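Local coordinates for protein ATP12 ATPase (Paracoccus denitrificans, PDB 2R31) that is an ATP12-family chaperone that probably assists assembly of the F1 sector of ATP synthase, at residues Thr99-Tyr104 and Leu179-Ala184. Numbering follows the deposited sequence. Where two conformers were deposited one is given.
Sequences TDLLSY and LILGLA
The carboxylate of D100 meets the first turn of helix 179-186, where I180 N donates over 2.9 Å and nearly straight (169°) onto the syn lone pair of D100 OD2. L179 N lies 2.8 Å from the same D100 OD2. CG of D100 stands anti to the backbone N (chi1 -159°), and D100 OD2 meets the helix's N-terminal end, whose dipole would probably stabilise the negative charge. The other oxygen, D100 OD1, turns back through its anti lone pair to accept from L102 N at 2.9 Å, closing an Asx turn, and also bonds S178 OG; the buried carboxylate is thus held at both oxygens. An alanine here would probably leave I180 N, L102 N and S178 OG without the carboxylate they share, removing the Asx turn's side-chain bond.

Apolar contacts lie beside the carboxylate. In one of its two conformers, L102 CD1 lies 3.8 Å from I180 CG2 and L102 CD2 4.0 Å from L181 CG, so this split is less certain; L101 CD2 makes a looser approach to L181 CD1 (4.4 Å).

Around this buried junction between the loop leading into strand 104-105 and helix 179-186, helix 110-130 packs on L102, helix 148-159 on L179 and I180, and helix 192-199 on L101 and L181.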
ATOM      1  N   THR A  99     -11.921  -3.351  11.867  1.00  9.68           N
ATOM      2  CA  THR A  99     -12.168  -4.486  11.011  1.00  9.77           C
ATOM      3  C   THR A  99     -10.840  -5.101  10.606  1.00  9.96           C
ATOM      4  O   THR A  99     -10.568  -5.331   9.421  1.00 13.58           O
ATOM      5  CB  THR A  99     -12.962  -4.091   9.731  1.00 11.16           C
ATOM      6  OG1 THR A  99     -12.209  -3.183   8.905  1.00 11.99           O
ATOM      7  CG2 THR A  99     -14.310  -3.449  10.015  1.00 14.22           C
ATOM      8  N   ASP A 100      -9.948  -5.318  11.589  1.00  7.81           N
ATOM      9  CA  ASP A 100      -8.601  -5.690  11.255  1.00  7.26           C
ATOM     10  C   ASP A 100      -8.456  -7.206  11.166  1.00  7.02           C
ATOM     11  O   ASP A 100      -8.855  -7.918  12.102  1.00  8.28           O
ATOM     12  CB  ASP A 100      -7.614  -5.105  12.303  1.00  7.21           C
ATOM     13  CG  ASP A 100      -6.208  -5.022  11.750  1.00  7.14           C
ATOM     14  OD1 ASP A 100      -5.583  -6.100  11.537  1.00  7.63           O
ATOM     15  OD2 ASP A 100      -5.756  -3.873  11.515  1.00  7.22           O
ATOM     16  N   LEU A 101      -7.813  -7.699  10.104  1.00  6.80           N
ATOM     17  CA  LEU A 101      -7.491  -9.118   9.983  1.00  7.04           C
ATOM     18  C   LEU A 101      -6.955  -9.703  11.297  1.00  7.33           C
ATOM     19  O   LEU A 101      -7.275 -10.830  11.663  1.00  8.91           O
ATOM     20  CB  LEU A 101      -6.425  -9.264   8.886  1.00  7.25           C
ATOM     21  CG  LEU A 101      -6.042 -10.684   8.507  1.00  8.31           C
ATOM     22  CD1 LEU A 101      -7.120 -11.320   7.618  1.00  9.67           C
ATOM     23  CD2 LEU A 101      -4.689 -10.699   7.780  1.00  9.87           C
ATOM     24  N   LEU A 102      -6.072  -8.955  11.964  1.00  7.24           N
ATOM     25  CA  LEU A 102      -5.351  -9.492  13.107  0.58  7.86           C
ATOM     26  C   LEU A 102      -6.259  -9.671  14.330  1.00  8.43           C
ATOM     27  O   LEU A 102      -5.854 -10.368  15.293  1.00 10.14           O
ATOM     28  CB  LEU A 102      -4.161  -8.653  13.486  0.58  8.03           C
ATOM     29  CG  LEU A 102      -3.171  -8.273  12.398  0.58  8.72           C
ATOM     30  CD1 LEU A 102      -1.905  -7.719  13.056  0.58 11.81           C
ATOM     31  CD2 LEU A 102      -2.801  -9.432  11.465  0.58  9.72           C
ATOM     32  N   SER A 103      -7.424  -9.035  14.338  1.00  8.51           N
ATOM     33  CA  SER A 103      -8.394  -9.153  15.448  1.00 10.24           C
ATOM     34  C   SER A 103      -9.314 -10.339  15.293  1.00 10.40           C
ATOM     35  O   SER A 103      -9.871 -10.792  16.298  1.00 12.71           O
ATOM     36  CB  SER A 103      -9.309  -7.913  15.527  1.00 11.47           C
ATOM     37  OG  SER A 103      -8.628  -6.777  15.979  1.00 13.66           O
ATOM     38  N   TYR A 104      -9.521 -10.863  14.108  1.00 11.75           N
ATOM     39  CA  TYR A 104     -10.600 -11.835  13.830  1.00 12.81           C
ATOM     40  C   TYR A 104      -9.998 -13.220  13.695  1.00 13.50           C
ATOM     41  O   TYR A 104      -9.688 -13.694  12.574  1.00 18.74           O
ATOM     42  CB  TYR A 104     -11.460 -11.357  12.599  1.00 15.27           C
ATOM     43  CG  TYR A 104     -12.284 -10.229  13.171  1.00 13.45           C
ATOM     44  CD1 TYR A 104     -13.458 -10.525  13.866  1.00 16.39           C
ATOM     45  CD2 TYR A 104     -11.917  -8.915  13.078  1.00 15.98           C
ATOM     46  CE1 TYR A 104     -14.245  -9.541  14.433  1.00 16.62           C
ATOM     47  CE2 TYR A 104     -12.668  -7.913  13.629  1.00 16.23           C
ATOM     48  CZ  TYR A 104     -13.843  -8.220  14.306  1.00 16.08           C
ATOM     49  OH  TYR A 104     -14.620  -7.209  14.874  1.00 17.25           O
ATOM     50  N   LEU A 179      -5.178  -2.699   9.027  1.00  5.79           N
ATOM     51  CA  LEU A 179      -4.470  -1.449   9.307  1.00  5.33           C
ATOM     52  C   LEU A 179      -3.181  -1.703  10.042  1.00  5.37           C
ATOM     53  O   LEU A 179      -2.186  -1.013   9.769  1.00  6.15           O
ATOM     54  CB  LEU A 179      -5.401  -0.508  10.123  1.00  5.98           C
ATOM     55  CG  LEU A 179      -4.757   0.834  10.453  1.00  5.99           C
ATOM     56  CD1 LEU A 179      -4.368   1.615   9.237  1.00  6.54           C
ATOM     57  CD2 LEU A 179      -5.733   1.646  11.315  1.00  8.10           C
ATOM     58  N   ILE A 180      -3.170  -2.638  10.999  1.00  5.71           N
ATOM     59  CA  ILE A 180      -1.942  -2.878  11.750  1.00  6.09           C
ATOM     60  C   ILE A 180      -0.807  -3.333  10.836  1.00  5.76           C
ATOM     61  O   ILE A 180       0.330  -2.846  10.971  1.00  6.19           O
ATOM     62  CB  ILE A 180      -2.172  -3.843  12.906  1.00  7.38           C
ATOM     63  CG1 ILE A 180      -3.246  -3.320  13.878  1.00  8.83           C
ATOM     64  CG2 ILE A 180      -0.866  -4.153  13.628  1.00  8.47           C
ATOM     65  CD1 ILE A 180      -3.079  -1.842  14.315  1.00 11.41           C
ATOM     66  N   LEU A 181      -1.073  -4.268   9.912  1.00  5.75           N
ATOM     67  CA  LEU A 181       0.006  -4.667   9.020  1.00  6.00           C
ATOM     68  C   LEU A 181       0.460  -3.544   8.136  1.00  5.70           C
ATOM     69  O   LEU A 181       1.669  -3.392   7.850  1.00  6.73           O
ATOM     70  CB  LEU A 181      -0.397  -5.867   8.154  1.00  6.29           C
ATOM     71  CG  LEU A 181      -0.648  -7.191   8.895  1.00  6.96           C
ATOM     72  CD1 LEU A 181      -1.071  -8.252   7.895  1.00  8.01           C
ATOM     73  CD2 LEU A 181       0.564  -7.640   9.680  1.00  9.04           C
ATOM     74  N   GLY A 182      -0.453  -2.689   7.649  1.00  5.67           N
ATOM     75  CA  GLY A 182      -0.025  -1.575   6.830  1.00  5.78           C
ATOM     76  C   GLY A 182       0.830  -0.563   7.601  1.00  5.54           C
ATOM     77  O   GLY A 182       1.870  -0.108   7.112  1.00  5.81           O
ATOM     78  N   LEU A 183       0.366  -0.209   8.808  1.00  5.64           N
ATOM     79  CA  LEU A 183       1.145   0.699   9.641  1.00  5.47           C
ATOM     80  C   LEU A 183       2.499   0.090  10.009  1.00  5.60           C
ATOM     81  O   LEU A 183       3.504   0.795  10.066  1.00  6.34           O
ATOM     82  CB  LEU A 183       0.387   1.108  10.907  1.00  5.99           C
ATOM     83  CG  LEU A 183      -0.848   1.979  10.654  1.00  6.05           C
ATOM     84  CD1 LEU A 183      -1.587   2.200  11.954  1.00  7.30           C
ATOM     85  CD2 LEU A 183      -0.508   3.285  10.007  1.00  7.04           C
ATOM     86  N   ALA A 184       2.542  -1.227  10.267  1.00  5.71           N
ATOM     87  CA  ALA A 184       3.811  -1.853  10.624  1.00  6.03           C
ATOM     88  C   ALA A 184       4.801  -1.770   9.493  1.00  6.03           C
ATOM     89  O   ALA A 184       6.018  -1.648   9.747  1.00  6.97           O
ATOM     90  CB  ALA A 184       3.562  -3.291  11.050  1.00  6.82           C
TER